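Local coordinates for protein AxyAgu115A (Amphibacillus xylanus NBRC 15112, PDB 6NPS) that is a family GH115 alpha-glucuronidase that probably hydrolyses glucuronic acid side groups from glucuronoxylan and arabinoglucuronoxylan, at residues L461-D466 / D483-Q488; Q488-Q493 / E501-V506; G550-L555 / T565-L570. The protein carries 3 engineered substitutions. All blocks are in the same frame, centred on the assembly; numbering follows the deposited sequence.

From the N terminus, the first loop is closed by contact 1, where 461-466 on helix 458-469 meets 483-488 on helix 482-494. Helix 482-494 runs on through Gln488, common to both contacts, into contact 2, which closes a short loop against helix 500-519. Helix 537-558 follows and meets helix 564-596 in contact 3. The three closures come in series, none enclosing or crossing another. Contacts 2 and 3 touch through a salt bridge from Lys505 to Glu554 and packing of Val506 on Leu555, whereas contacts 1 and 3 stay about 8 Å apart at their nearest atoms. Together they tie the eight-stranded parallel barrel region to the helices after it.

Contact 1: L461-D466 / D483-Q488; sequences LSFFLD and DDYTKQ
Tyr485 reaches across from helix 482-494 and lays one ring face against Phe463, while its hydroxyl goes on to Asp466. The ring pair is edge-to-face: the centroids lie 5.1 Å apart with the planes at 73°, and Phe463 supplies the edge. Its CD1 stands over the centre of the tyrosine ring, with Phe463 CD1 to Tyr485 CG at 3.7 Å. Phe463 CB covers the same ring off-centre, 4.3 Å from the Tyr485 centroid, as a CH-pi contact. With CG anti to the backbone N, the Tyr485 ring extends across an axis separation of 11.2 Å.

The packing is tight around the phenol end as well. Tyr485 OH lies 3.3 Å from Ser462 CB and donates a hydrogen bond of 2.6 Å to Asp466 OD2. The bond uses the anti lone pair of OD2, and the carboxylate plane is turned 65° from the ring, meeting it at its edge. Ser462 OG takes no part in this bond, being held by Glu458 O.

Asp466 marks the looser, partly exposed side. Its OD2 also bonds a glycerol, probably from the crystallisation liquor, and OD1 forms a salt bridge with Lys209. These partners leave both carboxylate oxygens engaged.

The short helical segments run at 116° to each other, so contact concentrates near Phe463 and Tyr485, whose CA atoms are 7.6 Å apart. Trp474 meets the Tyr485 ring edge-to-face, and Leu428 and Trp432 of helix 428-440 cover Phe463. Behind them, Leu461 and Phe464 pack on Val449 of strand 446-450, placing helix 458-469 between that parallel strand and helix 482-494.

Contact 2: Q488-Q493 / E501-V506; sequences QWIEQQ and EQKDKV
Ile490 and Lys503 run alongside each other in opposite senses where the two segments come nearest, their CA atoms 6.8 Å apart. Ile490 CG2 rests on the aliphatic stem of the lysine, 3.8 Å from Lys503 CG. The other branch of the isoleucine faces Val506, also running antiparallel to it. Here Ile490 CG1 is 3.7 Å from Val506 CG1, and Ile490 CD1 lies against the same methyl group. The CG1 branch is beside the backbone N (chi1 -70°) and CG2 is anti to it, which divides the two branches between valine and lysine.

Glu491 and Lys503 meet at a slant to join their charged ends. A bend at chi2 of the glutamate and another at chi3 of the lysine bring ammonium and carboxylate together. Lys503 NZ lies 2.9 Å from Glu491 OE2, whose syn lone pair receives the bond. The same nitrogen is 2.9 Å from Glu491 OE1, but that second hydrogen bond is weak, so the ammonium approaches both oxygens of a forked salt bridge with only one well-formed arm.

The segment axes approach to 9.9 Å at an angle of 122°. Leu510 and Phe507, farther along helix 500-519, also touch Ile490, and Leu555 of helix 537-558 backs Val506.

Chemically, the interface is graded: branched aliphatic groups fill its buried part, while the ion pair lies at the partly exposed margin. The lysine serves both, its methylenes packing on isoleucine and its ammonium, probably positively charged, balancing the glutamate.

Contact 3: G550-L555 / T565-L570; sequences GLAEEL and TAYFAL
Tyr567 meets the 550-555 helix through one polar bond and a set of van der Waals contacts, made by its hydroxyl and the outer ring carbons. The polar bond runs from the phenol to the backbone: Tyr567 OH donates to Ala552 O at 2.8 Å. The donor lies in the carbonyl plane, on a lone pair, at a C=O...donor angle of 115°. This bond gives the buried hydroxyl's proton a backbone acceptor. The methyl of Ala552 lies beside the same hydroxyl in van der Waals contact, with Ala552 CB to Tyr567 OH at 3.9 Å.

The apolar contacts gather on Leu555, whose side chain stands roughly perpendicular to the tyrosine. Leu555 CB sits 3.5 Å from Tyr567 CZ, and Leu555 CD1 is a looser 4.2 Å from Tyr567 CE1. The backbone Leu555 O lies over one face of the Tyr567 ring, 4.1 Å above its plane and toward the rim. An extended first torsion sends the phenol straight out to the facing helix, whose segment axis is 11.5 Å away.

Around the contact, Tyr572 touches both Ala552 and Tyr567, while Val506 of helix 500-519 packs against Leu555.

An angle of 160° between the segment directions, with just nine residues between them, makes this a nearly antiparallel helical hairpin, formed by helices 537-558 and 564-596 and bridged by a tyrosine-to-backbone hydrogen bond.

Contact 1: L461-D466 / D483-Q488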
loop_
_atom_site.group_PDB
_atom_site.type_symbol
_atom_site.label_atom_id
_atom_site.label_comp_id
_atom_site.label_asym_id
_atom_site.label_seq_id
_atom_site.Cartn_x
_atom_site.Cartn_y
_atom_site.Cartn_z
ATOM N N LEU A 461 -1.276 -32.542 23.049
ATOM C CA LEU A 461 -0.314 -33.363 23.791
ATOM C C LEU A 461 -0.962 -34.655 24.283
ATOM O O LEU A 461 -0.359 -35.730 24.220
ATOM C CB LEU A 461 0.279 -32.557 24.967
ATOM C CG LEU A 461 1.242 -33.368 25.886
ATOM C CD1 LEU A 461 2.426 -33.871 25.057
ATOM C CD2 LEU A 461 1.705 -32.533 27.099
ATOM N N SER A 462 -2.187 -34.568 24.808
ATOM C CA SER A 462 -2.896 -35.773 25.227
ATOM C C SER A 462 -3.041 -36.732 24.041
ATOM O O SER A 462 -2.810 -37.941 24.166
ATOM C CB SER A 462 -4.272 -35.391 25.811
ATOM O OG SER A 462 -4.203 -34.647 27.029
ATOM N N PHE A 463 -3.412 -36.187 22.873
ATOM C CA PHE A 463 -3.606 -37.002 21.683
ATOM C C PHE A 463 -2.301 -37.663 21.244
ATOM O O PHE A 463 -2.268 -38.855 20.915
ATOM C CB PHE A 463 -4.185 -36.132 20.546
ATOM C CG PHE A 463 -4.366 -36.922 19.270
ATOM C CD1 PHE A 463 -5.290 -37.939 19.229
ATOM C CD2 PHE A 463 -3.548 -36.700 18.164
ATOM C CE1 PHE A 463 -5.432 -38.743 18.102
ATOM C CE2 PHE A 463 -3.697 -37.487 17.005
ATOM C CZ PHE A 463 -4.642 -38.509 16.990
ATOM N N PHE A 464 -1.226 -36.870 21.170
ATOM C CA PHE A 464 0.078 -37.345 20.723
ATOM C C PHE A 464 0.555 -38.507 21.592
ATOM O O PHE A 464 0.959 -39.564 21.078
ATOM C CB PHE A 464 1.066 -36.174 20.783
ATOM C CG PHE A 464 2.461 -36.485 20.246
ATOM C CD1 PHE A 464 3.467 -36.863 21.113
ATOM C CD2 PHE A 464 2.761 -36.296 18.906
ATOM C CE1 PHE A 464 4.777 -37.138 20.650
ATOM C CE2 PHE A 464 4.038 -36.568 18.406
ATOM C CZ PHE A 464 5.069 -36.973 19.298
ATOM N N LEU A 465 0.422 -38.364 22.911
ATOM C CA LEU A 465 0.849 -39.417 23.828
ATOM C C LEU A 465 -0.157 -40.577 23.916
ATOM O O LEU A 465 0.240 -41.710 24.249
ATOM C CB LEU A 465 1.108 -38.802 25.214
ATOM C CG LEU A 465 2.331 -37.850 25.224
ATOM C CD1 LEU A 465 2.554 -37.231 26.582
ATOM C CD2 LEU A 465 3.611 -38.579 24.791
ATOM N N ASP A 466 -1.441 -40.344 23.614
ATOM C CA ASP A 466 -2.381 -41.467 23.576
ATOM C C ASP A 466 -2.150 -42.290 22.330
ATOM O O ASP A 466 -2.247 -43.518 22.358
ATOM C CB ASP A 466 -3.837 -40.963 23.592
ATOM C CG ASP A 466 -4.448 -40.965 24.987
ATOM O OD1 ASP A 466 -4.182 -41.927 25.737
ATOM O OD2 ASP A 466 -5.194 -39.999 25.333
ATOM N N ASP A 483 -12.188 -36.730 15.818
ATOM C CA ASP A 483 -13.395 -36.144 16.399
ATOM C C ASP A 483 -13.862 -36.944 17.606
ATOM O O ASP A 483 -14.240 -36.367 18.631
ATOM C CB ASP A 483 -14.530 -36.081 15.371
ATOM C CG ASP A 483 -14.361 -34.952 14.366
ATOM O OD1 ASP A 483 -13.367 -34.187 14.457
ATOM O OD2 ASP A 483 -15.236 -34.839 13.471
ATOM N N ASP A 484 -13.941 -38.270 17.467
ATOM C CA ASP A 484 -14.233 -39.126 18.619
ATOM C C ASP A 484 -13.214 -38.939 19.744
ATOM O O ASP A 484 -13.587 -38.919 20.927
ATOM C CB ASP A 484 -14.282 -40.590 18.193
ATOM C CG ASP A 484 -15.552 -40.923 17.421
ATOM O OD1 ASP A 484 -16.485 -40.081 17.384
ATOM O OD2 ASP A 484 -15.614 -42.026 16.841
ATOM N N TYR A 485 -11.922 -38.815 19.409
ATOM C CA TYR A 485 -10.932 -38.560 20.461
ATOM C C TYR A 485 -11.265 -37.265 21.192
ATOM O O TYR A 485 -11.267 -37.211 22.429
ATOM C CB TYR A 485 -9.504 -38.450 19.902
ATOM C CG TYR A 485 -8.520 -38.263 21.060
ATOM C CD1 TYR A 485 -7.984 -39.356 21.698
ATOM C CD2 TYR A 485 -8.188 -36.976 21.542
ATOM C CE1 TYR A 485 -7.102 -39.213 22.800
ATOM C CE2 TYR A 485 -7.337 -36.811 22.618
ATOM C CZ TYR A 485 -6.793 -37.930 23.241
ATOM O OH TYR A 485 -5.946 -37.773 24.301
ATOM N N THR A 486 -11.572 -36.209 20.427
ATOM C CA THR A 486 -11.856 -34.914 21.038
ATOM C C THR A 486 -13.038 -35.032 21.974
ATOM O O THR A 486 -12.990 -34.564 23.120
ATOM C CB THR A 486 -12.101 -33.871 19.940
ATOM O OG1 THR A 486 -10.976 -33.885 19.060
ATOM C CG2 THR A 486 -12.259 -32.435 20.486
ATOM N N LYS A 487 -14.098 -35.722 21.526
ATOM C CA LYS A 487 -15.279 -35.829 22.364
ATOM C C LYS A 487 -14.979 -36.619 23.617
ATOM O O LYS A 487 -15.488 -36.296 24.692
ATOM C CB LYS A 487 -16.428 -36.472 21.585
ATOM C CG LYS A 487 -16.866 -35.589 20.418
ATOM C CD LYS A 487 -18.053 -36.250 19.688
ATOM C CE LYS A 487 -18.848 -35.199 18.914
ATOM N NZ LYS A 487 -18.632 -35.238 17.448
ATOM N N GLN A 488 -14.191 -37.689 23.496
ATOM C CA GLN A 488 -13.786 -38.418 24.694
ATOM C C GLN A 488 -12.923 -37.554 25.609
ATOM O O GLN A 488 -12.994 -37.674 26.853
ATOM C CB GLN A 488 -13.036 -39.705 24.306
ATOM C CG GLN A 488 -14.034 -40.756 23.813
ATOM C CD GLN A 488 -13.402 -42.044 23.303
ATOM O OE1 GLN A 488 -12.478 -42.593 23.911
ATOM N NE2 GLN A 488 -13.923 -42.545 22.185
#

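Contact 2: Q488-Q493 / E501-V506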
loop_
_atom_site.group_PDB
_atom_site.type_symbol
_atom_site.label_atom_id
_atom_site.label_comp_id
_atom_site.label_asym_id
_atom_site.label_seq_id
_atom_site.Cartn_x
_atom_site.Cartn_y
_atom_site.Cartn_z
ATOM N N GLN A 488 -14.191 -37.689 23.496
ATOM C CA GLN A 488 -13.786 -38.418 24.694
ATOM C C GLN A 488 -12.923 -37.554 25.609
ATOM O O GLN A 488 -12.994 -37.674 26.853
ATOM C CB GLN A 488 -13.036 -39.705 24.306
ATOM C CG GLN A 488 -14.034 -40.756 23.813
ATOM C CD GLN A 488 -13.402 -42.044 23.303
ATOM O OE1 GLN A 488 -12.478 -42.593 23.911
ATOM N NE2 GLN A 488 -13.923 -42.545 22.185
ATOM N N TRP A 489 -12.087 -36.703 25.026
ATOM C CA TRP A 489 -11.265 -35.832 25.852
ATOM C C TRP A 489 -12.138 -34.804 26.580
ATOM O O TRP A 489 -11.894 -34.503 27.751
ATOM C CB TRP A 489 -10.217 -35.154 24.972
ATOM C CG TRP A 489 -9.191 -34.329 25.676
ATOM C CD1 TRP A 489 -7.950 -34.757 26.150
ATOM C CD2 TRP A 489 -9.253 -32.913 25.918
ATOM N NE1 TRP A 489 -7.271 -33.683 26.690
ATOM C CE2 TRP A 489 -8.040 -32.548 26.562
ATOM C CE3 TRP A 489 -10.221 -31.914 25.651
ATOM C CZ2 TRP A 489 -7.774 -31.227 26.957
ATOM C CZ3 TRP A 489 -9.970 -30.619 26.058
ATOM C CH2 TRP A 489 -8.749 -30.277 26.701
ATOM N N ILE A 490 -13.162 -34.268 25.903
ATOM C CA ILE A 490 -14.099 -33.341 26.555
ATOM C C ILE A 490 -14.824 -34.022 27.717
ATOM O O ILE A 490 -14.974 -33.447 28.800
ATOM C CB ILE A 490 -15.087 -32.788 25.514
ATOM C CG1 ILE A 490 -14.339 -31.853 24.587
ATOM C CG2 ILE A 490 -16.301 -32.078 26.198
ATOM C CD1 ILE A 490 -15.055 -31.637 23.248
ATOM N N GLU A 491 -15.263 -35.268 27.521
ATOM C CA GLU A 491 -15.928 -36.000 28.597
ATOM C C GLU A 491 -15.008 -36.168 29.801
ATOM O O GLU A 491 -15.448 -36.067 30.958
ATOM C CB GLU A 491 -16.371 -37.369 28.086
ATOM C CG GLU A 491 -17.331 -38.082 29.013
ATOM C CD GLU A 491 -18.681 -37.404 29.034
ATOM O OE1 GLU A 491 -19.355 -37.412 30.092
ATOM O OE2 GLU A 491 -19.055 -36.848 27.982
ATOM N N GLN A 492 -13.728 -36.440 29.538
ATOM C CA GLN A 492 -12.737 -36.641 30.597
ATOM C C GLN A 492 -12.525 -35.373 31.420
ATOM O O GLN A 492 -12.371 -35.439 32.642
ATOM C CB GLN A 492 -11.435 -37.111 29.954
ATOM C CG GLN A 492 -10.282 -37.450 30.862
ATOM C CD GLN A 492 -9.099 -37.993 30.036
ATOM O OE1 GLN A 492 -8.457 -37.251 29.276
ATOM N NE2 GLN A 492 -8.847 -39.293 30.147
ATOM N N GLN A 493 -12.518 -34.197 30.776
ATOM C CA GLN A 493 -12.385 -32.953 31.529
ATOM C C GLN A 493 -13.702 -32.459 32.133
ATOM O O GLN A 493 -13.674 -31.795 33.168
ATOM C CB GLN A 493 -11.828 -31.831 30.655
ATOM C CG GLN A 493 -10.721 -32.194 29.708
ATOM C CD GLN A 493 -9.683 -33.094 30.317
ATOM O OE1 GLN A 493 -9.335 -32.941 31.491
ATOM N NE2 GLN A 493 -9.184 -34.057 29.527
ATOM N N GLU A 501 -25.639 -31.311 25.479
ATOM C CA GLU A 501 -25.664 -30.209 24.528
ATOM C C GLU A 501 -24.493 -29.248 24.763
ATOM O O GLU A 501 -23.918 -28.711 23.804
ATOM C CB GLU A 501 -27.011 -29.470 24.627
ATOM C CG GLU A 501 -26.971 -28.020 24.171
ATOM C CD GLU A 501 -28.269 -27.262 24.452
ATOM O OE1 GLU A 501 -28.395 -26.092 24.005
ATOM O OE2 GLU A 501 -29.153 -27.834 25.134
ATOM N N GLN A 502 -24.132 -29.012 26.030
ATOM C CA GLN A 502 -22.981 -28.154 26.318
ATOM C C GLN A 502 -21.674 -28.796 25.859
ATOM O O GLN A 502 -20.772 -28.100 25.351
ATOM C CB GLN A 502 -22.933 -27.823 27.806
ATOM C CG GLN A 502 -24.138 -26.982 28.242
ATOM C CD GLN A 502 -24.209 -26.824 29.729
ATOM O OE1 GLN A 502 -24.145 -27.809 30.475
ATOM N NE2 GLN A 502 -24.324 -25.573 30.187
ATOM N N LYS A 503 -21.541 -30.112 26.037
ATOM C CA LYS A 503 -20.331 -30.789 25.572
ATOM C C LYS A 503 -20.225 -30.755 24.061
ATOM O O LYS A 503 -19.110 -30.679 23.531
ATOM C CB LYS A 503 -20.285 -32.225 26.088
ATOM C CG LYS A 503 -19.897 -32.256 27.536
ATOM C CD LYS A 503 -19.802 -33.645 28.125
ATOM C CE LYS A 503 -21.180 -34.279 28.200
ATOM N NZ LYS A 503 -21.215 -35.396 29.197
ATOM N N ASP A 504 -21.347 -30.752 23.334
ATOM C CA ASP A 504 -21.171 -30.633 21.895
ATOM C C ASP A 504 -20.803 -29.212 21.513
ATOM O O ASP A 504 -20.173 -28.992 20.480
ATOM C CB ASP A 504 -22.397 -31.083 21.110
ATOM C CG ASP A 504 -22.073 -31.302 19.616
ATOM O OD1 ASP A 504 -21.632 -32.420 19.241
ATOM O OD2 ASP A 504 -22.231 -30.356 18.814
ATOM N N LYS A 505 -21.188 -28.227 22.318
ATOM C CA LYS A 505 -20.716 -26.882 22.049
ATOM C C LYS A 505 -19.211 -26.785 22.300
ATOM O O LYS A 505 -18.491 -26.155 21.512
ATOM C CB LYS A 505 -21.498 -25.882 22.897
ATOM C CG LYS A 505 -22.956 -25.700 22.392
ATOM C CD LYS A 505 -23.757 -24.793 23.315
ATOM C CE LYS A 505 -25.173 -24.638 22.754
ATOM N NZ LYS A 505 -25.935 -23.690 23.581
ATOM N N VAL A 506 -18.716 -27.420 23.374
ATOM C CA VAL A 506 -17.261 -27.460 23.598
ATOM C C VAL A 506 -16.562 -28.095 22.404
ATOM O O VAL A 506 -15.512 -27.625 21.959
ATOM C CB VAL A 506 -16.923 -28.208 24.897
ATOM C CG1 VAL A 506 -15.370 -28.378 25.019
ATOM C CG2 VAL A 506 -17.502 -27.443 26.092
#

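Contact 3: G550-L555 / T565-L570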
loop_
_atom_site.group_PDB
_atom_site.type_symbol
_atom_site.label_atom_id
_atom_site.label_comp_id
_atom_site.label_asym_id
_atom_site.label_seq_id
_atom_site.Cartn_x
_atom_site.Cartn_y
_atom_site.Cartn_z
ATOM N N GLY A 550 -19.723 -16.584 20.338
ATOM C CA GLY A 550 -20.992 -16.648 21.034
ATOM C C GLY A 550 -21.126 -17.884 21.903
ATOM O O GLY A 550 -21.606 -17.802 23.040
ATOM N N LEU A 551 -20.729 -19.059 21.378
ATOM C CA LEU A 551 -20.785 -20.272 22.192
ATOM C C LEU A 551 -19.832 -20.179 23.385
ATOM O O LEU A 551 -20.165 -20.611 24.494
ATOM C CB LEU A 551 -20.428 -21.519 21.364
ATOM C CG LEU A 551 -21.286 -21.929 20.173
ATOM C CD1 LEU A 551 -20.726 -23.207 19.531
ATOM C CD2 LEU A 551 -22.754 -22.098 20.599
ATOM N N ALA A 552 -18.634 -19.656 23.164
ATOM C CA ALA A 552 -17.661 -19.576 24.248
ATOM C C ALA A 552 -18.184 -18.684 25.364
ATOM O O ALA A 552 -17.978 -18.977 26.543
ATOM C CB ALA A 552 -16.319 -19.037 23.727
ATOM N N GLU A 553 -18.900 -17.613 25.017
ATOM C CA GLU A 553 -19.472 -16.765 26.059
ATOM C C GLU A 553 -20.684 -17.395 26.736
ATOM O O GLU A 553 -20.920 -17.144 27.927
ATOM C CB GLU A 553 -19.821 -15.379 25.500
ATOM C CG GLU A 553 -18.559 -14.564 25.174
ATOM C CD GLU A 553 -18.052 -13.713 26.351
ATOM O OE1 GLU A 553 -18.228 -14.103 27.530
ATOM O OE2 GLU A 553 -17.457 -12.639 26.093
ATOM N N GLU A 554 -21.459 -18.223 26.028
ATOM C CA GLU A 554 -22.553 -18.920 26.698
ATOM C C GLU A 554 -22.005 -19.835 27.779
ATOM O O GLU A 554 -22.494 -19.837 28.919
ATOM C CB GLU A 554 -23.367 -19.743 25.699
ATOM C CG GLU A 554 -24.142 -18.962 24.681
ATOM C CD GLU A 554 -24.805 -19.878 23.646
ATOM O OE1 GLU A 554 -25.111 -21.046 23.984
ATOM O OE2 GLU A 554 -25.013 -19.428 22.495
ATOM N N LEU A 555 -20.985 -20.638 27.440
ATOM C CA LEU A 555 -20.478 -21.584 28.438
ATOM C C LEU A 555 -19.719 -20.878 29.557
ATOM O O LEU A 555 -19.696 -21.366 30.691
ATOM C CB LEU A 555 -19.593 -22.644 27.768
ATOM C CG LEU A 555 -20.305 -23.453 26.677
ATOM C CD1 LEU A 555 -19.349 -24.409 26.004
ATOM C CD2 LEU A 555 -21.485 -24.220 27.263
ATOM N N THR A 565 -12.206 -22.454 36.312
ATOM C CA THR A 565 -10.787 -22.364 35.969
ATOM C C THR A 565 -10.421 -23.326 34.838
ATOM O O THR A 565 -9.704 -22.955 33.900
ATOM C CB THR A 565 -9.927 -22.640 37.222
ATOM O OG1 THR A 565 -10.039 -21.542 38.141
ATOM C CG2 THR A 565 -8.480 -22.800 36.846
ATOM N N ALA A 566 -10.920 -24.561 34.908
ATOM C CA ALA A 566 -10.663 -25.548 33.859
ATOM C C ALA A 566 -11.317 -25.162 32.542
ATOM O O ALA A 566 -10.695 -25.272 31.488
ATOM C CB ALA A 566 -11.141 -26.935 34.323
ATOM N N TYR A 567 -12.576 -24.722 32.566
ATOM C CA TYR A 567 -13.185 -24.212 31.342
ATOM C C TYR A 567 -12.334 -23.087 30.736
ATOM O O TYR A 567 -12.008 -23.095 29.539
ATOM C CB TYR A 567 -14.623 -23.731 31.612
ATOM C CG TYR A 567 -15.191 -23.095 30.369
ATOM C CD1 TYR A 567 -15.457 -23.860 29.235
ATOM C CD2 TYR A 567 -15.415 -21.733 30.306
ATOM C CE1 TYR A 567 -15.921 -23.287 28.080
ATOM C CE2 TYR A 567 -15.876 -21.153 29.153
ATOM C CZ TYR A 567 -16.140 -21.940 28.059
ATOM O OH TYR A 567 -16.597 -21.349 26.914
ATOM N N PHE A 568 -11.933 -22.129 31.560
ATOM C CA PHE A 568 -11.188 -20.980 31.054
ATOM C C PHE A 568 -9.836 -21.395 30.468
ATOM O O PHE A 568 -9.471 -20.994 29.360
ATOM C CB PHE A 568 -10.971 -19.967 32.188
ATOM C CG PHE A 568 -10.411 -18.663 31.700
ATOM C CD1 PHE A 568 -11.260 -17.604 31.398
ATOM C CD2 PHE A 568 -9.049 -18.498 31.505
ATOM C CE1 PHE A 568 -10.752 -16.399 30.915
ATOM C CE2 PHE A 568 -8.541 -17.308 31.005
ATOM C CZ PHE A 568 -9.400 -16.253 30.719
ATOM N N ALA A 569 -9.055 -22.177 31.220
ATOM C CA ALA A 569 -7.713 -22.511 30.760
ATOM C C ALA A 569 -7.721 -23.490 29.590
ATOM O O ALA A 569 -6.858 -23.401 28.714
ATOM C CB ALA A 569 -6.898 -23.085 31.918
ATOM N N LEU A 570 -8.700 -24.394 29.525
ATOM C CA LEU A 570 -8.698 -25.420 28.491
ATOM C C LEU A 570 -9.500 -25.031 27.253
ATOM O O LEU A 570 -9.230 -25.560 26.165
ATOM C CB LEU A 570 -9.255 -26.745 29.059
ATOM C CG LEU A 570 -8.390 -27.432 30.153
ATOM C CD1 LEU A 570 -9.016 -28.720 30.706
ATOM C CD2 LEU A 570 -6.955 -27.722 29.677
#